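Transcriptional regulator, LuxR family (Burkholderia thailandensis, PDB 3MQQ) probably binds DNA and regulates transcription as a LuxR-family protein, of which this chain is the PAS domain, presumably a sensory or ligand-binding part. Local coordinates at residues Leu16-Arg22 against Leu103-Thr109; Arg22-Cys27 against Arg39-Arg45; Gly72-Arg78 against Trp89-Arg95. One frame throughout, in Å; residues are numbered along the deposited sequence.

Interaction 1 of 3, residues Leu16-Arg22 against Leu103-Thr109. With NA (sodium ion), chain K; EOH (ethanol), chain H.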
loop_
_atom_site.group_PDB
_atom_site.type_symbol
_atom_site.label_atom_id
_atom_site.label_comp_id
_atom_site.label_asym_id
_atom_site.label_seq_id
_atom_site.Cartn_x
_atom_site.Cartn_y
_atom_site.Cartn_z
ATOM N N LEU B 16 -0.293 3.585 -6.465
ATOM C CA LEU B 16 1.104 3.926 -6.107
ATOM C C LEU B 16 1.603 5.049 -6.988
ATOM O O LEU B 16 1.260 5.147 -8.185
ATOM C CB LEU B 16 2.048 2.736 -6.306
ATOM C CG LEU B 16 1.767 1.503 -5.467
ATOM C CD1 LEU B 16 2.690 0.388 -5.910
ATOM C CD2 LEU B 16 1.948 1.817 -3.992
ATOM N N VAL B 17 2.460 5.897 -6.418
ATOM C CA VAL B 17 3.050 7.034 -7.160
ATOM C C VAL B 17 4.502 7.130 -6.809
ATOM O O VAL B 17 4.855 7.063 -5.637
ATOM C CB VAL B 17 2.387 8.418 -6.794
ATOM C CG1 VAL B 17 3.233 9.626 -7.299
ATOM C CG2 VAL B 17 0.953 8.508 -7.302
ATOM N N LEU B 18 5.358 7.296 -7.825
ATOM C CA LEU B 18 6.732 7.787 -7.636
ATOM C C LEU B 18 6.688 9.289 -7.915
ATOM O O LEU B 18 6.298 9.686 -9.000
ATOM C CB LEU B 18 7.712 7.068 -8.584
ATOM C CG LEU B 18 7.552 5.557 -8.646
ATOM C CD1 LEU B 18 8.595 4.931 -9.621
ATOM C CD2 LEU B 18 7.705 4.974 -7.230
ATOM N N SER B 19 6.977 10.106 -6.897
ATOM C CA SER B 19 6.787 11.568 -7.013
ATOM C C SER B 19 8.127 12.294 -7.027
ATOM O O SER B 19 9.207 11.720 -6.746
ATOM C CB SER B 19 5.941 12.084 -5.851
ATOM O OG SER B 19 6.724 12.063 -4.643
ATOM N N ARG B 20 8.045 13.568 -7.400
ATOM C CA ARG B 20 9.171 14.501 -7.249
ATOM C C ARG B 20 8.566 15.892 -7.207
ATOM O O ARG B 20 7.799 16.261 -8.099
ATOM C CB ARG B 20 10.185 14.342 -8.386
ATOM C CG ARG B 20 11.399 15.208 -8.236
ATOM C CD ARG B 20 12.602 14.572 -8.938
ATOM N NE ARG B 20 12.550 14.559 -10.406
ATOM C CZ ARG B 20 11.900 15.428 -11.188
ATOM N NH1 ARG B 20 11.972 15.294 -12.505
ATOM N NH2 ARG B 20 11.167 16.411 -10.682
ATOM N N ASP B 21 8.884 16.635 -6.147
ATOM C CA ASP B 21 8.340 17.985 -5.921
ATOM C C ASP B 21 6.815 18.093 -6.107
ATOM O O ASP B 21 6.298 19.042 -6.719
ATOM C CB ASP B 21 9.095 18.980 -6.797
ATOM C CG ASP B 21 10.590 18.917 -6.575
ATOM O OD1 ASP B 21 11.021 18.591 -5.443
ATOM O OD2 ASP B 21 11.333 19.192 -7.529
ATOM N N ARG B 22 6.121 17.105 -5.553
ATOM C CA ARG B 22 4.661 17.029 -5.543
ATOM C C ARG B 22 4.069 16.846 -6.941
ATOM O O ARG B 22 2.905 17.183 -7.164
ATOM C CB ARG B 22 3.988 18.200 -4.786
ATOM C CG ARG B 22 4.634 18.544 -3.432
ATOM C CD ARG B 22 3.795 19.566 -2.690
ATOM N NE ARG B 22 2.618 18.938 -2.092
ATOM C CZ ARG B 22 1.648 19.602 -1.467
ATOM N NH1 ARG B 22 0.607 18.948 -0.947
ATOM N NH2 ARG B 22 1.719 20.912 -1.369
ATOM N N LEU B 103 8.912 16.788 0.684
ATOM C CA LEU B 103 8.045 16.949 -0.476
ATOM C C LEU B 103 8.797 16.832 -1.799
ATOM O O LEU B 103 8.225 17.074 -2.863
ATOM C CB LEU B 103 7.299 18.282 -0.382
ATOM C CG LEU B 103 6.311 18.322 0.794
ATOM C CD1 LEU B 103 5.590 19.664 0.912
ATOM C CD2 LEU B 103 5.315 17.168 0.722
ATOM N N ALA B 104 10.061 16.408 -1.736
ATOM C CA ALA B 104 10.844 16.088 -2.941
ATOM C C ALA B 104 10.575 14.642 -3.414
ATOM O O ALA B 104 9.436 14.162 -3.323
ATOM C CB ALA B 104 12.361 16.350 -2.688
ATOM N N ALA B 105 11.574 13.935 -3.943
ATOM C CA ALA B 105 11.303 12.578 -4.422
ATOM C C ALA B 105 10.739 11.704 -3.298
ATOM O O ALA B 105 11.217 11.744 -2.167
ATOM C CB ALA B 105 12.554 11.936 -5.022
ATOM N N GLY B 106 9.699 10.936 -3.604
ATOM C CA GLY B 106 9.227 9.961 -2.637
ATOM C C GLY B 106 8.300 8.936 -3.250
ATOM O O GLY B 106 7.997 8.986 -4.440
ATOM N N VAL B 107 7.901 7.982 -2.410
ATOM C CA VAL B 107 6.912 6.961 -2.789
ATOM C C VAL B 107 5.640 7.237 -1.989
ATOM O O VAL B 107 5.676 7.370 -0.778
ATOM C CB VAL B 107 7.445 5.505 -2.547
ATOM C CG1 VAL B 107 6.523 4.431 -3.187
ATOM C CG2 VAL B 107 8.828 5.347 -3.131
ATOM N N TRP B 108 4.503 7.291 -2.690
ATOM C CA TRP B 108 3.203 7.614 -2.087
ATOM C C TRP B 108 2.176 6.566 -2.450
ATOM O O TRP B 108 2.211 6.047 -3.554
ATOM C CB TRP B 108 2.734 8.978 -2.574
ATOM C CG TRP B 108 3.591 10.073 -1.996
ATOM C CD1 TRP B 108 4.792 10.533 -2.469
ATOM C CD2 TRP B 108 3.314 10.798 -0.815
ATOM N NE1 TRP B 108 5.288 11.511 -1.635
ATOM C CE2 TRP B 108 4.386 11.707 -0.617
ATOM C CE3 TRP B 108 2.260 10.774 0.100
ATOM C CZ2 TRP B 108 4.431 12.585 0.467
ATOM C CZ3 TRP B 108 2.304 11.661 1.189
ATOM C CH2 TRP B 108 3.387 12.545 1.356
ATOM N N THR B 109 1.282 6.268 -1.498
ATOM C CA THR B 109 0.240 5.253 -1.702
ATOM C C THR B 109 -1.106 5.897 -1.509
ATOM O O THR B 109 -1.241 6.803 -0.710
ATOM C CB THR B 109 0.352 4.011 -0.741
ATOM O OG1 THR B 109 -0.058 4.383 0.583
ATOM C CG2 THR B 109 1.755 3.414 -0.683
HETATM NA NA NA K . 6.932 14.736 -4.038
HETATM C C1 EOH H . 1.416 15.417 -1.655
HETATM C C2 EOH H . 2.666 16.226 -1.849
HETATM O O EOH H . 0.302 16.250 -1.540
HETATM O O HOH W 1 4.816 14.936 -2.374
#

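Interaction 2 of 3, residues Arg22-Cys27 against Arg39-Arg45. With NA (sodium ion), chain K; EOH (ethanol), chain H.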
loop_
_atom_site.group_PDB
_atom_site.type_symbol
_atom_site.label_atom_id
_atom_site.label_comp_id
_atom_site.label_asym_id
_atom_site.label_seq_id
_atom_site.Cartn_x
_atom_site.Cartn_y
_atom_site.Cartn_z
ATOM N N ARG B 22 6.121 17.105 -5.553
ATOM C CA ARG B 22 4.661 17.029 -5.543
ATOM C C ARG B 22 4.069 16.846 -6.941
ATOM O O ARG B 22 2.905 17.183 -7.164
ATOM C CB ARG B 22 3.988 18.200 -4.786
ATOM C CG ARG B 22 4.634 18.544 -3.432
ATOM C CD ARG B 22 3.795 19.566 -2.690
ATOM N NE ARG B 22 2.618 18.938 -2.092
ATOM C CZ ARG B 22 1.648 19.602 -1.467
ATOM N NH1 ARG B 22 0.607 18.948 -0.947
ATOM N NH2 ARG B 22 1.719 20.912 -1.369
ATOM N N VAL B 23 4.896 16.350 -7.869
ATOM C CA VAL B 23 4.451 15.966 -9.193
ATOM C C VAL B 23 4.520 14.434 -9.322
ATOM O O VAL B 23 5.465 13.799 -8.841
ATOM C CB VAL B 23 5.308 16.619 -10.277
ATOM C CG1 VAL B 23 4.875 16.137 -11.696
ATOM C CG2 VAL B 23 5.165 18.146 -10.166
ATOM N N ILE B 24 3.517 13.851 -9.973
ATOM C CA ILE B 24 3.491 12.409 -10.207
ATOM C C ILE B 24 4.435 12.076 -11.372
ATOM O O ILE B 24 4.162 12.459 -12.502
ATOM C CB ILE B 24 2.094 11.956 -10.603
ATOM C CG1 ILE B 24 1.081 12.208 -9.461
ATOM C CG2 ILE B 24 2.113 10.499 -11.080
ATOM C CD1 ILE B 24 -0.384 11.904 -9.900
ATOM N N GLU B 25 5.542 11.383 -11.096
ATOM C CA GLU B 25 6.477 10.997 -12.158
ATOM C C GLU B 25 6.126 9.633 -12.751
ATOM O O GLU B 25 6.373 9.373 -13.941
ATOM C CB GLU B 25 7.922 11.027 -11.659
ATOM C CG GLU B 25 8.306 12.337 -11.008
ATOM C CD GLU B 25 8.608 13.422 -12.020
ATOM O OE1 GLU B 25 9.799 13.665 -12.270
ATOM O OE2 GLU B 25 7.663 14.021 -12.568
ATOM N N ASP B 26 5.533 8.767 -11.925
ATOM C CA ASP B 26 5.052 7.480 -12.406
ATOM C C ASP B 26 3.930 7.050 -11.494
ATOM O O ASP B 26 3.873 7.477 -10.345
ATOM C CB ASP B 26 6.182 6.442 -12.443
ATOM C CG ASP B 26 5.852 5.225 -13.291
ATOM O OD1 ASP B 26 4.805 5.184 -13.984
ATOM O OD2 ASP B 26 6.675 4.284 -13.290
ATOM N N CYS B 27 3.019 6.240 -12.025
ATOM C CA CYS B 27 1.933 5.735 -11.210
ATOM C C CYS B 27 1.422 4.446 -11.831
ATOM O O CYS B 27 1.764 4.078 -12.972
ATOM C CB CYS B 27 0.779 6.772 -11.046
ATOM S SG CYS B 27 -0.262 7.025 -12.546
ATOM N N ARG B 39 -3.750 6.603 -16.879
ATOM C CA ARG B 39 -2.412 6.871 -16.346
ATOM C C ARG B 39 -1.779 8.064 -17.058
ATOM O O ARG B 39 -1.142 8.902 -16.424
ATOM C CB ARG B 39 -1.501 5.649 -16.518
ATOM C CG ARG B 39 -1.726 4.497 -15.556
ATOM C CD ARG B 39 -0.565 3.481 -15.685
ATOM N NE ARG B 39 0.751 4.128 -15.696
ATOM C CZ ARG B 39 1.701 3.905 -16.598
ATOM N NH1 ARG B 39 1.512 3.026 -17.577
ATOM N NH2 ARG B 39 2.856 4.554 -16.511
ATOM N N ALA B 40 -1.974 8.137 -18.375
ATOM C CA ALA B 40 -1.470 9.255 -19.177
ATOM C C ALA B 40 -1.964 10.604 -18.655
ATOM O O ALA B 40 -1.270 11.608 -18.810
ATOM C CB ALA B 40 -1.861 9.085 -20.632
ATOM N N ASP B 41 -3.156 10.641 -18.063
ATOM C CA ASP B 41 -3.691 11.897 -17.497
ATOM C C ASP B 41 -2.941 12.327 -16.235
ATOM O O ASP B 41 -2.962 13.497 -15.872
ATOM C CB ASP B 41 -5.193 11.800 -17.189
ATOM C CG ASP B 41 -6.046 11.592 -18.444
ATOM O OD1 ASP B 41 -5.847 12.305 -19.460
ATOM O OD2 ASP B 41 -6.924 10.706 -18.411
ATOM N N LEU B 42 -2.273 11.375 -15.582
ATOM C CA LEU B 42 -1.652 11.629 -14.285
ATOM C C LEU B 42 -0.153 11.827 -14.363
ATOM O O LEU B 42 0.433 12.498 -13.515
ATOM C CB LEU B 42 -2.006 10.513 -13.283
ATOM C CG LEU B 42 -3.480 10.509 -12.854
ATOM C CD1 LEU B 42 -3.886 9.178 -12.275
ATOM C CD2 LEU B 42 -3.676 11.624 -11.838
ATOM N N ILE B 43 0.480 11.219 -15.352
ATOM C CA ILE B 43 1.922 11.353 -15.499
ATOM C C ILE B 43 2.315 12.806 -15.774
ATOM O O ILE B 43 1.905 13.416 -16.768
ATOM C CB ILE B 43 2.461 10.444 -16.604
ATOM C CG1 ILE B 43 2.105 8.989 -16.289
ATOM C CG2 ILE B 43 3.970 10.648 -16.787
ATOM C CD1 ILE B 43 2.705 8.466 -15.021
ATOM N N GLY B 44 3.116 13.352 -14.868
ATOM C CA GLY B 44 3.586 14.724 -14.989
ATOM C C GLY B 44 2.551 15.700 -14.487
ATOM O O GLY B 44 2.651 16.879 -14.740
ATOM N N ARG B 45 1.549 15.194 -13.773
ATOM C CA ARG B 45 0.532 16.039 -13.145
ATOM C C ARG B 45 0.915 16.399 -11.711
ATOM O O ARG B 45 1.340 15.502 -10.947
ATOM C CB ARG B 45 -0.835 15.310 -13.185
ATOM C CG ARG B 45 -2.023 16.232 -13.026
ATOM C CD ARG B 45 -2.273 17.079 -14.298
ATOM N NE ARG B 45 -2.995 16.296 -15.283
ATOM C CZ ARG B 45 -3.849 16.773 -16.184
ATOM N NH1 ARG B 45 -4.145 18.079 -16.254
ATOM N NH2 ARG B 45 -4.423 15.940 -17.032
HETATM NA NA NA K . 6.932 14.736 -4.038
HETATM C C1 EOH H . 1.416 15.417 -1.655
HETATM C C2 EOH H . 2.666 16.226 -1.849
HETATM O O EOH H . 0.302 16.250 -1.540
HETATM O O HOH W 1 4.816 14.936 -2.374
#

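Interaction 3 of 3, residues Gly72-Arg78 against Trp89-Arg95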
loop_
_atom_site.group_PDB
_atom_site.type_symbol
_atom_site.label_atom_id
_atom_site.label_comp_id
_atom_site.label_asym_id
_atom_site.label_seq_id
_atom_site.Cartn_x
_atom_site.Cartn_y
_atom_site.Cartn_z
ATOM N N GLY B 72 9.935 10.593 9.390
ATOM C CA GLY B 72 10.485 9.888 8.241
ATOM C C GLY B 72 9.444 9.171 7.400
ATOM O O GLY B 72 9.779 8.533 6.406
ATOM N N SER B 73 8.179 9.280 7.798
ATOM C CA SER B 73 7.053 8.743 7.010
ATOM C C SER B 73 5.793 9.498 7.389
ATOM O O SER B 73 5.774 10.240 8.373
ATOM C CB SER B 73 6.879 7.228 7.197
ATOM O OG SER B 73 6.249 6.903 8.428
ATOM N N TYR B 74 4.748 9.307 6.593
ATOM C CA TYR B 74 3.533 10.061 6.770
ATOM C C TYR B 74 2.343 9.197 6.390
ATOM O O TYR B 74 2.403 8.474 5.418
ATOM C CB TYR B 74 3.550 11.277 5.858
ATOM C CG TYR B 74 2.309 12.116 5.988
ATOM C CD1 TYR B 74 2.193 13.054 7.010
ATOM C CD2 TYR B 74 1.226 11.937 5.123
ATOM C CE1 TYR B 74 1.050 13.815 7.154
ATOM C CE2 TYR B 74 0.070 12.702 5.258
ATOM C CZ TYR B 74 -0.005 13.636 6.275
ATOM O OH TYR B 74 -1.125 14.395 6.432
ATOM N N ALA B 75 1.270 9.294 7.171
ATOM C CA ALA B 75 0.027 8.648 6.790
ATOM C C ALA B 75 -1.123 9.490 7.305
ATOM O O ALA B 75 -1.066 10.086 8.410
ATOM C CB ALA B 75 -0.054 7.214 7.352
ATOM N N ASP B 76 -2.163 9.588 6.473
ATOM C CA ASP B 76 -3.416 10.146 6.941
ATOM C C ASP B 76 -4.619 9.629 6.155
ATOM O O ASP B 76 -4.505 8.805 5.277
ATOM C CB ASP B 76 -3.392 11.694 6.896
ATOM C CG ASP B 76 -3.485 12.240 5.489
ATOM O OD1 ASP B 76 -4.019 11.535 4.606
ATOM O OD2 ASP B 76 -3.040 13.383 5.243
ATOM N N ASP B 77 -5.800 10.106 6.548
ATOM C CA ASP B 77 -6.981 9.973 5.680
ATOM C C ASP B 77 -7.373 11.379 5.302
ATOM O O ASP B 77 -7.369 12.266 6.168
ATOM C CB ASP B 77 -8.123 9.355 6.483
ATOM C CG ASP B 77 -7.780 7.987 6.990
ATOM O OD1 ASP B 77 -7.267 7.176 6.193
ATOM O OD2 ASP B 77 -7.989 7.737 8.196
ATOM N N ARG B 78 -7.723 11.589 4.035
ATOM C CA ARG B 78 -8.259 12.886 3.644
ATOM C C ARG B 78 -9.229 12.786 2.509
ATOM O O ARG B 78 -9.310 11.778 1.824
ATOM C CB ARG B 78 -7.151 13.874 3.280
ATOM C CG ARG B 78 -6.681 13.789 1.833
ATOM C CD ARG B 78 -5.833 12.544 1.608
ATOM N NE ARG B 78 -4.531 12.698 2.232
ATOM C CZ ARG B 78 -3.481 13.274 1.655
ATOM N NH1 ARG B 78 -3.557 13.758 0.421
ATOM N NH2 ARG B 78 -2.354 13.371 2.316
ATOM N N TRP B 89 -13.152 9.897 0.203
ATOM C CA TRP B 89 -12.147 9.708 1.234
ATOM C C TRP B 89 -11.079 8.726 0.760
ATOM O O TRP B 89 -11.388 7.686 0.175
ATOM C CB TRP B 89 -12.802 9.167 2.492
ATOM C CG TRP B 89 -13.470 10.242 3.281
ATOM C CD1 TRP B 89 -14.761 10.680 3.163
ATOM C CD2 TRP B 89 -12.876 11.020 4.317
ATOM N NE1 TRP B 89 -15.007 11.683 4.072
ATOM C CE2 TRP B 89 -13.868 11.901 4.803
ATOM C CE3 TRP B 89 -11.598 11.059 4.889
ATOM C CZ2 TRP B 89 -13.619 12.821 5.819
ATOM C CZ3 TRP B 89 -11.356 11.954 5.911
ATOM C CH2 TRP B 89 -12.362 12.824 6.370
ATOM N N CYS B 90 -9.829 9.100 1.017
ATOM C CA CYS B 90 -8.682 8.336 0.568
ATOM C C CYS B 90 -7.646 8.208 1.676
ATOM O O CYS B 90 -7.283 9.188 2.290
ATOM C CB CYS B 90 -8.064 9.099 -0.624
ATOM S SG CYS B 90 -6.800 8.276 -1.577
ATOM N N HIS B 91 -7.121 7.001 1.917
ATOM C CA HIS B 91 -6.022 6.866 2.877
ATOM C C HIS B 91 -4.736 7.017 2.101
ATOM O O HIS B 91 -4.574 6.401 1.059
ATOM C CB HIS B 91 -6.011 5.460 3.518
ATOM C CG HIS B 91 -4.940 5.282 4.555
ATOM N ND1 HIS B 91 -3.911 4.366 4.444
ATOM C CD2 HIS B 91 -4.763 5.901 5.744
ATOM C CE1 HIS B 91 -3.141 4.449 5.519
ATOM N NE2 HIS B 91 -3.641 5.368 6.323
ATOM N N VAL B 92 -3.835 7.870 2.585
ATOM C CA VAL B 92 -2.610 8.206 1.849
ATOM C C VAL B 92 -1.418 7.969 2.749
ATOM O O VAL B 92 -1.442 8.324 3.916
ATOM C CB VAL B 92 -2.578 9.664 1.306
ATOM C CG1 VAL B 92 -1.231 9.958 0.554
ATOM C CG2 VAL B 92 -3.720 9.861 0.328
ATOM N N THR B 93 -0.403 7.282 2.223
ATOM C CA THR B 93 0.851 7.134 2.974
ATOM C C THR B 93 2.000 7.582 2.103
ATOM O O THR B 93 1.919 7.536 0.890
ATOM C CB THR B 93 1.124 5.697 3.543
ATOM O OG1 THR B 93 1.656 4.828 2.538
ATOM C CG2 THR B 93 -0.115 5.063 4.186
ATOM N N GLY B 94 3.083 8.034 2.715
ATOM C CA GLY B 94 4.219 8.467 1.900
ATOM C C GLY B 94 5.527 8.367 2.646
ATOM O O GLY B 94 5.576 8.475 3.863
ATOM N N ARG B 95 6.589 8.053 1.906
ATOM C CA ARG B 95 7.922 8.185 2.460
ATOM C C ARG B 95 8.806 8.922 1.481
ATOM O O ARG B 95 8.932 8.520 0.329
ATOM C CB ARG B 95 8.542 6.822 2.795
ATOM C CG ARG B 95 9.915 7.013 3.463
ATOM C CD ARG B 95 10.433 5.761 4.097
ATOM N NE ARG B 95 9.984 5.585 5.476
ATOM C CZ ARG B 95 9.492 4.449 5.956
ATOM N NH1 ARG B 95 9.143 4.367 7.238
ATOM N NH2 ARG B 95 9.355 3.389 5.158
#

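Interaction 1 of 3, residues Leu16-Arg22 against Leu103-Thr109
In the antiparallel sheet of this PAS domain, strand 15-20 lies beside strand 106-112. Val-17 N donates to Trp-108 O (2.9 Å) and Trp-108 N to Val-17 O (3.0 Å). Ser-19 N bonds Gly-106 O (2.9 Å), and Gly-106 N returns a longer bond to Ser-19 O (3.3 Å). Leu-16, Leu-18, Val-107 and Thr-109 share one face. Leu-16 and Leu-18 both take the mt rotamer, which brings Leu-16 CD2 to 3.7 Å from Thr-109 CG2 and Leu-18 CD2 to 4.2 Å from Val-107 CG1. The second subunit packs on this face. Val-17, Ser-19 and Trp-108 are on the other face, where helix 54-71 and Phe-47 pack on the indole. Trp-108 has chi1 m and chi2 84°, so its ring edge meets Ser-19 OG, with CD1 at 3.3 Å. Where pairing ends, a turn and a loop close around a sodium ion, bound also by Arg-22 N and Leu-103 O. Leu-103 CD1 lies over one face of the Arg-22 guanidinium, whose NH1 bonds the ethanol O (2.8 Å) and Phe-57 O. The p rotamer of Ser-19 places OG 2.8 Å from the sodium; Ala-104 O is 2.7 Å from it.

Interaction 2 of 3, residues Arg22-Cys27 against Arg39-Arg45
The edge of the PAS sheet meets the short, weakly bonded helix 39-42 and the turn after it, next to the sodium site that Arg-22 N helps to form. Two backbone bonds fix the register: Ile-24 N to Arg-45 O (2.9 Å) and Gly-44 N to Ile-24 O (2.7 Å). A type II turn from Leu-42 to Arg-45 presents both partners, with Gly-44 at positive phi. Ile-24 points toward the turn, and its CD1 lies 3.8 Å from Leu-42 CD2. Leu-31 of helix 29-34 touches both side chains. In the five-stranded PAS sheet, strand 23-27 is an outermost strand within the chain. It is broken by a classic beta bulge, where Glu-25 and Asp-26 both face Leu-18. Past the bulge, Cys-27 SG packs on Leu-42 CB (4.0 Å) and Ile-43 CD1 (4.1 Å). Arg-39 NE makes a weak hydrogen bond to Cys-27 O (2.9 Å). Arg-39 NH2 forms a salt bridge with Asp-26 OD1 (3.3 Å) whose hydrogen bond is weak, while Asp-26 OD2 bonds Tyr-5 of the second subunit.

Interaction 3 of 3, residues Gly72-Arg78 against Trp89-Arg95
Arg-78 lays one face of its guanidinium over Val-92, with NE 3.5 Å from Val-92 CG2. Its chi1 is p and the next two angles are m, so the side chain curls back along its own strand to Asp-76. Arg-78 NE bonds Asp-76 OD1 (2.7 Å) in a salt bridge, and Arg-78 NH2 reaches Asp-76 OD2 (3.0 Å). Tyr-74 OH gives Asp-76 OD2 a very short bond of 2.5 Å. Arg-78 NH1 is hydrogen-bonded to Tyr-51 OH. This polar cluster is built on the beta hairpin of strands 74-81 and 87-96, at one side of the PAS sheet. Three hydrogen-bonded pairs join the strands. Tyr-74 N to Gly-94 O is 3.0 Å and Gly-94 N to Tyr-74 O is 2.8 Å. Asp-76 N to Val-92 O and Val-92 N to Asp-76 O are both 2.9 Å. Arg-78 N to Cys-90 O is 3.0 Å, and Cys-90 N to Arg-78 O is 2.8 Å. Tyr-74 and Arg-78 also touch helix 54-71. Ala-75 and Thr-93 occupy the other face, with Ala-75 CB 3.8 Å from Thr-93 CG2. At the far end, Gly-72 leaves the helix with positive phi, and its O accepts Arg-95 NE (3.1 Å). The same guanidinium makes a salt bridge to Glu-30 of the second subunit.

All three contacts reach one PAS sheet: interactions 1 and 3 pair its strands, and interaction 2 packs a helix and turn on its edge strand. Interaction 1 lies between the other two. Interactions 1 and 2 share Arg-22 and are tied by a salt bridge, Arg-20 NH1 to Glu-25 OE1 (2.7 Å). Interaction 1 meets interaction 3 through Thr-109 OG1 and Thr-93 OG1, 2.6 Å apart. Interactions 2 and 3 do not touch; their centres are about 18 Å apart. Interactions 1 and 2 both reach the sodium and the ethanol, probably from the crystallisation liquor. The Arg-78 side chain is about 5 Å from that ethanol (nearest atoms); Tyr-51 OH bonds both, consistent with a small pocket.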